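Local coordinates for protein dipeptidase AC. Metallo peptidase. MEROPS family M19 (Rhodobacter sphaeroides, PDB 3LY0) that probably hydrolyses dipeptides as a zinc-dependent dipeptidase, and is seen here with two zinc ions and a phosphinate mimic of L-Ala-D-Ala, at residues R27-I30 against W31-D35; L103-M106 against E107-A110. All coordinates share one frame; numbering follows the deposited sequence.

Contact 1 is the short helix 27-32 with the residues that follow it, and contact 2 is the last turns of helix 89-109; their centres lie about 12 Å apart and the two touch directly. The indole of Trp-31 reaches over, its NE1 lying 3.0 Å from Met-106 O in a probable hydrogen bond, while Trp-105 CH2 comes within 3.3 Å of Arg-27 O. Both contacts stand back from the dinuclear zinc site: the Ile-30 side chain is about 12 Å from that of Asp-15, a zinc ligand that also lines the phosphinate pocket, and the Leu-103 side chain is about 13 Å from a zinc ion. Helix 16-22, which begins just after Asp-15, packs against both.

Contact 1 (R27-I30 against W31-D35); sequences RETI and WLKGD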
loop_
_atom_site.group_PDB
_atom_site.type_symbol
_atom_site.label_atom_id
_atom_site.label_comp_id
_atom_site.label_asym_id
_atom_site.label_seq_id
_atom_site.Cartn_x
_atom_site.Cartn_y
_atom_site.Cartn_z
ATOM N N ARG A 27 9.691 20.108 6.228
ATOM C CA ARG A 27 9.988 18.946 5.400
ATOM C C ARG A 27 11.471 18.591 5.270
ATOM O O ARG A 27 11.814 17.414 5.236
ATOM C CB ARG A 27 9.326 19.053 4.026
ATOM C CG ARG A 27 9.954 20.061 3.100
ATOM C CD ARG A 27 9.175 20.050 1.795
ATOM N NE ARG A 27 9.611 21.079 0.865
ATOM C CZ ARG A 27 9.083 21.224 -0.343
ATOM N NH1 ARG A 27 8.134 20.385 -0.741
ATOM N NH2 ARG A 27 9.501 22.191 -1.148
ATOM N N GLU A 28 12.349 19.588 5.195
ATOM C CA GLU A 28 13.776 19.304 5.089
ATOM C C GLU A 28 14.257 18.413 6.245
ATOM O O GLU A 28 14.953 17.413 6.040
ATOM C CB GLU A 28 14.581 20.600 5.056
ATOM C CG GLU A 28 16.061 20.376 4.824
ATOM C CD GLU A 28 16.847 21.673 4.728
ATOM O OE1 GLU A 28 16.254 22.752 4.948
ATOM O OE2 GLU A 28 18.059 21.607 4.432
ATOM N N THR A 29 13.864 18.777 7.459
ATOM C CA THR A 29 14.243 17.999 8.630
ATOM C C THR A 29 13.540 16.643 8.646
ATOM O O THR A 29 14.178 15.612 8.852
ATOM C CB THR A 29 13.945 18.766 9.924
ATOM O OG1 THR A 29 14.741 19.960 9.948
ATOM C CG2 THR A 29 14.276 17.913 11.143
ATOM N N ILE A 30 12.229 16.644 8.419
ATOM C CA ILE A 30 11.460 15.404 8.487
ATOM C C ILE A 30 12.048 14.339 7.563
ATOM O O ILE A 30 12.227 13.196 7.957
ATOM C CB ILE A 30 9.968 15.634 8.161
ATOM C CG1 ILE A 30 9.318 16.507 9.240
ATOM C CG2 ILE A 30 9.225 14.300 8.041
ATOM C CD1 ILE A 30 7.929 16.990 8.870
ATOM N N TRP A 31 12.351 14.724 6.331
ATOM C CA TRP A 31 12.851 13.787 5.329
ATOM C C TRP A 31 14.336 13.479 5.487
ATOM O O TRP A 31 14.728 12.318 5.518
ATOM C CB TRP A 31 12.563 14.370 3.940
ATOM C CG TRP A 31 13.179 13.691 2.726
ATOM C CD1 TRP A 31 13.791 14.321 1.680
ATOM C CD2 TRP A 31 13.213 12.289 2.422
ATOM N NE1 TRP A 31 14.208 13.401 0.745
ATOM C CE2 TRP A 31 13.858 12.148 1.175
ATOM C CE3 TRP A 31 12.755 11.141 3.076
ATOM C CZ2 TRP A 31 14.061 10.907 0.575
ATOM C CZ3 TRP A 31 12.959 9.910 2.474
ATOM C CH2 TRP A 31 13.613 9.800 1.242
ATOM N N LEU A 32 15.163 14.515 5.578
ATOM C CA LEU A 32 16.604 14.294 5.548
ATOM C C LEU A 32 17.209 13.894 6.895
ATOM O O LEU A 32 18.256 13.262 6.932
ATOM C CB LEU A 32 17.318 15.523 4.989
ATOM C CG LEU A 32 16.899 15.891 3.563
ATOM C CD1 LEU A 32 17.641 17.137 3.130
ATOM C CD2 LEU A 32 17.175 14.732 2.610
ATOM N N LYS A 33 16.549 14.266 7.984
ATOM C CA LYS A 33 17.069 13.977 9.320
ATOM C C LYS A 33 16.157 13.079 10.150
ATOM O O LYS A 33 16.623 12.346 11.025
ATOM C CB LYS A 33 17.298 15.284 10.080
ATOM C CG LYS A 33 18.363 16.179 9.467
ATOM C CD LYS A 33 18.585 17.426 10.305
ATOM C CE LYS A 33 19.734 18.257 9.759
ATOM N NZ LYS A 33 19.932 19.501 10.558
ATOM N N GLY A 34 14.858 13.140 9.882
ATOM C CA GLY A 34 13.875 12.562 10.776
ATOM C C GLY A 34 13.513 13.621 11.803
ATOM O O GLY A 34 14.313 14.524 12.070
ATOM N N ASP A 35 12.310 13.540 12.361
ATOM C CA ASP A 35 11.898 14.480 13.398
ATOM C C ASP A 35 11.564 13.775 14.708
ATOM O O ASP A 35 10.945 14.364 15.590
ATOM C CB ASP A 35 10.729 15.363 12.934
ATOM C CG ASP A 35 9.422 14.595 12.769
ATOM O OD1 ASP A 35 9.414 13.357 12.934
ATOM O OD2 ASP A 35 8.398 15.246 12.468
HETATM O O HOH W 1 17.294 20.248 8.590
#
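The side chains of Ile-30 and Asp-35 lie alongside each other, CG1 of the isoleucine 3.6 Å from Asp-35 OD2 and CD1 of the same isoleucine a little farther from that oxygen. The other carboxylate oxygen, OD1, is occupied by a salt bridge to Arg-19 and a hydrogen bond to Thr-37, which ties the carboxylate down beside the aliphatic branch. Ile-30 also packs on Phe-16, Arg-19 and Leu-20, and an alanine here would probably open a gap against helix 16-22 and strip the Asp-35 carboxylate of its apolar flank. Thr-29, one residue earlier, holds the end of the turn through its backbone. Its carbonyl O accepts Lys-33 N at 2.9 Å and, weakly, Gly-34 N, while its CG2 lies 3.5 Å from Gly-34 O. With OG1 set beside the backbone N (chi1 -63°), the hydroxyl meets a water at 2.9 Å, and that water weakly accepts Lys-33 NZ. Trp-31 N gives a nearly straight bond to Arg-27 O at 3.0 Å, and its CB rests 3.4 Å from the same oxygen. From there CG stands anti to the backbone N (chi1 171°) and carries the indole off the helix, where it meets Phe-114 edge-to-face and NE1 finds Met-106 O. Gly-34 N also bonds weakly to Ile-30 O, and Gly-34 CA makes a CA-H...O contact with the same oxygen. Gly-34 turns to positive phi (88°), where a side chain would jam against the preceding carbonyl: the familiar glycine at a helix C-terminus, here turning the chain out of helix 27-32.

Contact 2 (L103-M106 against E107-A110); sequences LLWM and ERAA
Arg-108 folds back over the turn before it and meets Trp-105 at about a right angle. Its CB sits 3.6 Å from Trp-105 O, and CG lies 3.5 Å from Leu-104 O. A bend further out (chi3 -58°) then brings the guanidinium back along the helix, where CZ is 3.7 Å from Trp-105 CA, with that carbon over one face of the group. At the tip the two nitrogens part: NH1 approaches Leu-104 CB at 3.7 Å, while NH2 comes up to the edge of the indole, in its plane, 3.8 Å from Trp-105 CD1. Beneath this runs the backbone ladder of an alpha-helix nearing its C-terminus, the end of helix 89-109 in this TIM-barrel family, with Ala-109 N bonded to Trp-105 O at 2.8 Å; the last of the bonds here, Ala-110 N to Met-106 O, is weak. Ala-109 turns its methyl onto one face of the same indole, a CH-pi contact with CB 4.0 Å from the six-membered ring's centroid. Arg-27 adds a cation-pi interaction with Trp-105. Around the helix, a water donates to Leu-104 O and also lies unusually close to Glu-107 OE1, and Glu-107 OE2 accepts Val-116 N from strand 114-116.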
loop_
_atom_site.group_PDB
_atom_site.type_symbol
_atom_site.label_atom_id
_atom_site.label_comp_id
_atom_site.label_asym_id
_atom_site.label_seq_id
_atom_site.Cartn_x
_atom_site.Cartn_y
_atom_site.Cartn_z
ATOM N N LEU A 103 6.886 14.657 -3.238
ATOM C CA LEU A 103 7.620 13.474 -3.668
ATOM C C LEU A 103 8.767 13.885 -4.593
ATOM O O LEU A 103 9.893 13.415 -4.453
ATOM C CB LEU A 103 6.691 12.478 -4.361
ATOM C CG LEU A 103 7.309 11.150 -4.791
ATOM C CD1 LEU A 103 7.806 10.381 -3.576
ATOM C CD2 LEU A 103 6.319 10.312 -5.584
ATOM N N LEU A 104 8.485 14.772 -5.547
ATOM C CA LEU A 104 9.541 15.250 -6.436
ATOM C C LEU A 104 10.572 16.037 -5.643
ATOM O O LEU A 104 11.789 15.911 -5.881
ATOM C CB LEU A 104 8.995 16.101 -7.587
ATOM C CG LEU A 104 8.227 15.379 -8.691
ATOM C CD1 LEU A 104 8.033 16.310 -9.880
ATOM C CD2 LEU A 104 8.935 14.106 -9.115
ATOM N N TRP A 105 10.097 16.858 -4.715
ATOM C CA TRP A 105 11.005 17.584 -3.834
ATOM C C TRP A 105 11.949 16.642 -3.075
ATOM O O TRP A 105 13.133 16.934 -2.943
ATOM C CB TRP A 105 10.248 18.498 -2.862
ATOM C CG TRP A 105 11.171 19.005 -1.825
ATOM C CD1 TRP A 105 12.005 20.079 -1.929
ATOM C CD2 TRP A 105 11.429 18.417 -0.545
ATOM N NE1 TRP A 105 12.749 20.209 -0.782
ATOM C CE2 TRP A 105 12.414 19.202 0.083
ATOM C CE3 TRP A 105 10.909 17.309 0.138
ATOM C CZ2 TRP A 105 12.896 18.918 1.363
ATOM C CZ3 TRP A 105 11.386 17.027 1.414
ATOM C CH2 TRP A 105 12.372 17.827 2.010
ATOM N N MET A 106 11.430 15.519 -2.574
ATOM C CA MET A 106 12.259 14.560 -1.838
ATOM C C MET A 106 13.470 14.131 -2.664
ATOM O O MET A 106 14.587 13.987 -2.152
ATOM C CB MET A 106 11.446 13.316 -1.437
ATOM C CG MET A 106 10.462 13.516 -0.296
ATOM S SD MET A 106 9.237 12.143 -0.114
ATOM C CE MET A 106 10.325 10.705 0.138
ATOM N N GLU A 107 13.239 13.907 -3.947
ATOM C CA GLU A 107 14.300 13.513 -4.860
ATOM C C GLU A 107 15.296 14.655 -5.094
ATOM O O GLU A 107 16.508 14.430 -5.118
ATOM C CB GLU A 107 13.668 13.045 -6.168
ATOM C CG GLU A 107 14.621 12.568 -7.236
ATOM C CD GLU A 107 13.857 12.051 -8.440
ATOM O OE1 GLU A 107 12.866 12.711 -8.830
ATOM O OE2 GLU A 107 14.224 10.997 -8.985
ATOM N N ARG A 108 14.804 15.874 -5.263
ATOM C CA ARG A 108 15.710 17.011 -5.415
ATOM C C ARG A 108 16.575 17.164 -4.177
ATOM O O ARG A 108 17.792 17.308 -4.273
ATOM C CB ARG A 108 14.936 18.300 -5.687
ATOM C CG ARG A 108 14.188 18.257 -7.012
ATOM C CD ARG A 108 13.741 19.639 -7.490
ATOM N NE ARG A 108 12.886 20.335 -6.533
ATOM C CZ ARG A 108 11.580 20.127 -6.410
ATOM N NH1 ARG A 108 10.977 19.244 -7.199
ATOM N NH2 ARG A 108 10.880 20.806 -5.514
ATOM N N ALA A 109 15.940 17.110 -3.010
ATOM C CA ALA A 109 16.608 17.387 -1.735
ATOM C C ALA A 109 17.621 16.322 -1.327
ATOM O O ALA A 109 18.584 16.609 -0.604
ATOM C CB ALA A 109 15.566 17.558 -0.627
ATOM N N ALA A 110 17.404 15.090 -1.776
ATOM C CA ALA A 110 18.246 13.977 -1.352
ATOM C C ALA A 110 19.499 13.833 -2.207
ATOM O O ALA A 110 20.332 12.962 -1.947
ATOM C CB ALA A 110 17.449 12.680 -1.330
HETATM O O HOH W 2 12.534 15.207 -8.605
#